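PDB 1ORU: putative metal-sulfur cluster biosynthesis proteins YuaD from Bacillus subtilis, which is of uncharacterised function but contains a MOSC domain, whose family is thought to bind molybdenum and pyridoxal phosphate and is associated with metal-sulfur cluster chemistry. Local coordinates for residues M28-G37 and V167-T175. Numbering follows the deposited sequence. Where two conformers were deposited one is given.
Sequences MDKLDFDYGG and VERPGAVYT. With SO4 (sulfate ion), chain F.
P170, just before strand 171-174, lies against a tyrosine: its CG sits over one face of the Y35 ring, 3.7 Å from the ring centroid, a CH-pi contact just beyond a two-stranded antiparallel sheet. Within this MOSC domain, 30-33 pairs with 171-174 beside the larger curled sheet. L31 with V173 and F33 with G171 are the hydrogen-bonded pairs, each exchanging two backbone bonds; the straightest, V173 N to L31 O, spans 2.9 Å with 166° at the hydrogen.

The two faces differ sharply. Inward, V173 crosses F33 at about a right angle and lays CG2 over the ring face, while CG1 touches F33 CE2 at 3.6 Å. With its chi1 of -65° placing CG2 between backbone N and carbonyl carbon, V173 also brings that methyl to L31 CB. L15 of strand 5-17 and L123 of strand 122-128 continue this core. Outward, the extended K30 chain runs alongside Y174, pointing the same way, and reaches A172 CB with CE; a long salt bridge of 3.7 Å joins K30 NZ to D32 OD1.

Past F33 the chain makes a type II turn, D34 to G37, and V167 packs its CB and both methyls against D34 O. E168 and R169 form a classic beta bulge facing A122; R169 NH2 reaches O1 of a sulfate, probably from the crystallisation liquor, at 3.1 Å, and E62 N of the second subunit also hydrogen-bonds that ion. At the far end, one water donates to M28 O, and the same water oxygen lies 2.7 Å from T175 OG1, to which it is hydrogen-bonded.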
loop_
_atom_site.group_PDB
_atom_site.type_symbol
_atom_site.label_atom_id
_atom_site.label_comp_id
_atom_site.label_asym_id
_atom_site.label_seq_id
_atom_site.Cartn_x
_atom_site.Cartn_y
_atom_site.Cartn_z
HETATM N N MSE A 28 8.290 20.496 14.551
HETATM C CA MSE A 28 9.723 20.511 14.295
HETATM C C MSE A 28 9.974 21.334 13.039
HETATM O O MSE A 28 9.093 21.465 12.187
HETATM C CB MSE A 28 10.231 19.087 14.037
HETATM C CG MSE A 28 10.033 18.107 15.172
HETATM SE SE MSE A 28 11.167 18.506 16.681
HETATM C CE MSE A 28 12.851 17.873 15.974
ATOM N N ASP A 29 11.181 21.878 12.921
ATOM C CA ASP A 29 11.532 22.671 11.752
ATOM C C ASP A 29 11.957 21.729 10.632
ATOM O O ASP A 29 11.903 22.079 9.455
ATOM C CB ASP A 29 12.686 23.620 12.081
ATOM C CG ASP A 29 13.996 22.888 12.303
ATOM O OD1 ASP A 29 14.039 21.984 13.165
ATOM O OD2 ASP A 29 14.984 23.216 11.614
ATOM N N LYS A 30 12.375 20.526 11.012
ATOM C CA LYS A 30 12.838 19.533 10.048
ATOM C C LYS A 30 12.569 18.116 10.539
ATOM O O LYS A 30 12.486 17.874 11.743
ATOM C CB LYS A 30 14.348 19.708 9.821
ATOM C CG LYS A 30 15.041 18.496 9.204
ATOM C CD LYS A 30 16.548 18.506 9.434
ATOM C CE LYS A 30 17.190 17.254 8.850
ATOM N NZ LYS A 30 18.660 17.204 9.076
ATOM N N LEU A 31 12.437 17.187 9.597
ATOM C CA LEU A 31 12.220 15.778 9.913
ATOM C C LEU A 31 13.025 14.942 8.934
ATOM O O LEU A 31 13.214 15.331 7.780
ATOM C CB LEU A 31 10.748 15.383 9.766
ATOM C CG LEU A 31 9.699 15.879 10.761
ATOM C CD1 LEU A 31 8.331 15.338 10.358
ATOM C CD2 LEU A 31 10.062 15.415 12.165
ATOM N N ASP A 32 13.512 13.799 9.403
ATOM C CA ASP A 32 14.242 12.897 8.535
ATOM C C ASP A 32 13.309 11.738 8.222
ATOM O O ASP A 32 12.723 11.144 9.129
ATOM C CB ASP A 32 15.500 12.362 9.221
ATOM C CG ASP A 32 16.581 13.405 9.346
ATOM O OD1 ASP A 32 16.911 14.045 8.323
ATOM O OD2 ASP A 32 17.108 13.581 10.465
ATOM N N PHE A 33 13.137 11.447 6.938
ATOM C CA PHE A 33 12.311 10.323 6.521
ATOM C C PHE A 33 13.293 9.238 6.104
ATOM O O PHE A 33 14.229 9.496 5.346
ATOM C CB PHE A 33 11.435 10.665 5.308
ATOM C CG PHE A 33 10.236 11.520 5.621
ATOM C CD1 PHE A 33 9.833 11.752 6.932
ATOM C CD2 PHE A 33 9.485 12.070 4.582
ATOM C CE1 PHE A 33 8.695 12.519 7.208
ATOM C CE2 PHE A 33 8.346 12.836 4.845
ATOM C CZ PHE A 33 7.953 13.061 6.161
ATOM N N ASP A 34 13.086 8.031 6.609
ATOM C CA ASP A 34 13.950 6.909 6.261
ATOM C C ASP A 34 13.023 5.703 6.170
ATOM O O ASP A 34 11.862 5.779 6.572
ATOM C CB ASP A 34 15.003 6.688 7.353
ATOM C CG ASP A 34 16.155 5.804 6.893
ATOM O OD1 ASP A 34 16.084 5.234 5.784
ATOM O OD2 ASP A 34 17.140 5.679 7.650
ATOM N N TYR A 35 13.512 4.593 5.630
ATOM C CA TYR A 35 12.666 3.415 5.546
ATOM C C TYR A 35 12.203 3.099 6.969
ATOM O O TYR A 35 13.017 2.991 7.882
ATOM C CB TYR A 35 13.452 2.249 4.947
ATOM C CG TYR A 35 13.893 2.522 3.526
ATOM C CD1 TYR A 35 12.958 2.803 2.534
ATOM C CD2 TYR A 35 15.244 2.516 3.178
ATOM C CE1 TYR A 35 13.357 3.073 1.223
ATOM C CE2 TYR A 35 15.652 2.779 1.873
ATOM C CZ TYR A 35 14.702 3.057 0.900
ATOM O OH TYR A 35 15.095 3.307 -0.398
ATOM N N GLY A 36 10.894 2.985 7.159
ATOM C CA GLY A 36 10.372 2.708 8.484
ATOM C C GLY A 36 9.677 3.921 9.080
ATOM O O GLY A 36 8.889 3.798 10.025
ATOM N N GLY A 37 9.971 5.099 8.535
ATOM C CA GLY A 37 9.344 6.315 9.022
ATOM C C GLY A 37 10.329 7.374 9.489
ATOM O O GLY A 37 11.389 7.564 8.882
ATOM N N VAL A 167 7.369 5.289 3.845
ATOM C CA VAL A 167 8.447 6.089 3.259
ATOM C C VAL A 167 8.980 5.284 2.068
ATOM O O VAL A 167 9.509 4.181 2.245
ATOM C CB VAL A 167 9.606 6.338 4.263
ATOM C CG1 VAL A 167 10.765 7.048 3.565
ATOM C CG2 VAL A 167 9.110 7.189 5.433
ATOM N N GLU A 168 8.826 5.827 0.862
ATOM C CA GLU A 168 9.281 5.151 -0.348
ATOM C C GLU A 168 10.727 5.514 -0.693
ATOM O O GLU A 168 11.444 4.718 -1.289
ATOM C CB GLU A 168 8.343 5.476 -1.523
ATOM C CG GLU A 168 8.658 4.707 -2.817
ATOM C CD GLU A 168 7.517 4.744 -3.835
ATOM O OE1 GLU A 168 6.691 5.681 -3.773
ATOM O OE2 GLU A 168 7.458 3.837 -4.702
ATOM N N ARG A 169 11.145 6.724 -0.336
ATOM C CA ARG A 169 12.520 7.151 -0.572
ATOM C C ARG A 169 12.952 8.067 0.564
ATOM O O ARG A 169 12.269 9.044 0.887
ATOM C CB ARG A 169 12.683 7.888 -1.904
ATOM C CG ARG A 169 14.162 8.028 -2.282
ATOM C CD ARG A 169 14.399 8.868 -3.515
ATOM N NE ARG A 169 15.814 8.870 -3.886
ATOM C CZ ARG A 169 16.346 9.659 -4.818
ATOM N NH1 ARG A 169 15.584 10.526 -5.480
ATOM N NH2 ARG A 169 17.643 9.577 -5.099
ATOM N N PRO A 170 14.097 7.761 1.192
ATOM C CA PRO A 170 14.613 8.561 2.307
ATOM C C PRO A 170 15.017 9.978 1.909
ATOM O O PRO A 170 15.315 10.249 0.743
ATOM C CB PRO A 170 15.809 7.739 2.798
ATOM C CG PRO A 170 15.469 6.335 2.366
ATOM C CD PRO A 170 14.942 6.575 0.979
ATOM N N GLY A 171 15.026 10.872 2.893
ATOM C CA GLY A 171 15.402 12.251 2.643
ATOM C C GLY A 171 14.886 13.174 3.727
ATOM O O GLY A 171 13.997 12.803 4.496
ATOM N N ALA A 172 15.443 14.376 3.800
ATOM C CA ALA A 172 15.020 15.347 4.807
ATOM C C ALA A 172 13.871 16.197 4.282
ATOM O O ALA A 172 13.793 16.481 3.087
ATOM C CB ALA A 172 16.184 16.249 5.186
ATOM N N VAL A 173 12.978 16.595 5.185
ATOM C CA VAL A 173 11.850 17.445 4.820
ATOM C C VAL A 173 11.890 18.650 5.756
ATOM O O VAL A 173 12.269 18.523 6.926
ATOM C CB VAL A 173 10.501 16.682 4.917
ATOM C CG1 VAL A 173 10.479 15.563 3.875
ATOM C CG2 VAL A 173 10.310 16.086 6.312
ATOM N N TYR A 174 11.513 19.813 5.227
ATOM C CA TYR A 174 11.569 21.066 5.978
ATOM C C TYR A 174 10.248 21.823 5.985
ATOM O O TYR A 174 9.466 21.731 5.044
ATOM C CB TYR A 174 12.653 21.955 5.365
ATOM C CG TYR A 174 13.983 21.248 5.175
ATOM C CD1 TYR A 174 14.943 21.238 6.187
ATOM C CD2 TYR A 174 14.271 20.574 3.987
ATOM C CE1 TYR A 174 16.165 20.575 6.019
ATOM C CE2 TYR A 174 15.485 19.907 3.805
ATOM C CZ TYR A 174 16.430 19.912 4.826
ATOM O OH TYR A 174 17.635 19.250 4.653
ATOM N N THR A 175 10.013 22.585 7.047
ATOM C CA THR A 175 8.787 23.374 7.169
ATOM C C THR A 175 8.594 24.282 5.948
ATOM O O THR A 175 9.523 24.968 5.524
ATOM C CB THR A 175 8.830 24.263 8.431
ATOM O OG1 THR A 175 9.061 23.445 9.585
ATOM C CG2 THR A 175 7.517 25.014 8.603
HETATM S S SO4 F . 20.276 6.168 -5.574
HETATM O O1 SO4 F . 19.780 7.356 -4.831
HETATM O O2 SO4 F . 21.517 5.659 -4.951
HETATM O O3 SO4 F . 19.243 5.114 -5.513
HETATM O O4 SO4 F . 20.541 6.501 -6.998
HETATM O O HOH W 1 6.986 22.509 11.064
HETATM O O HOH W 2 9.569 2.497 4.366
#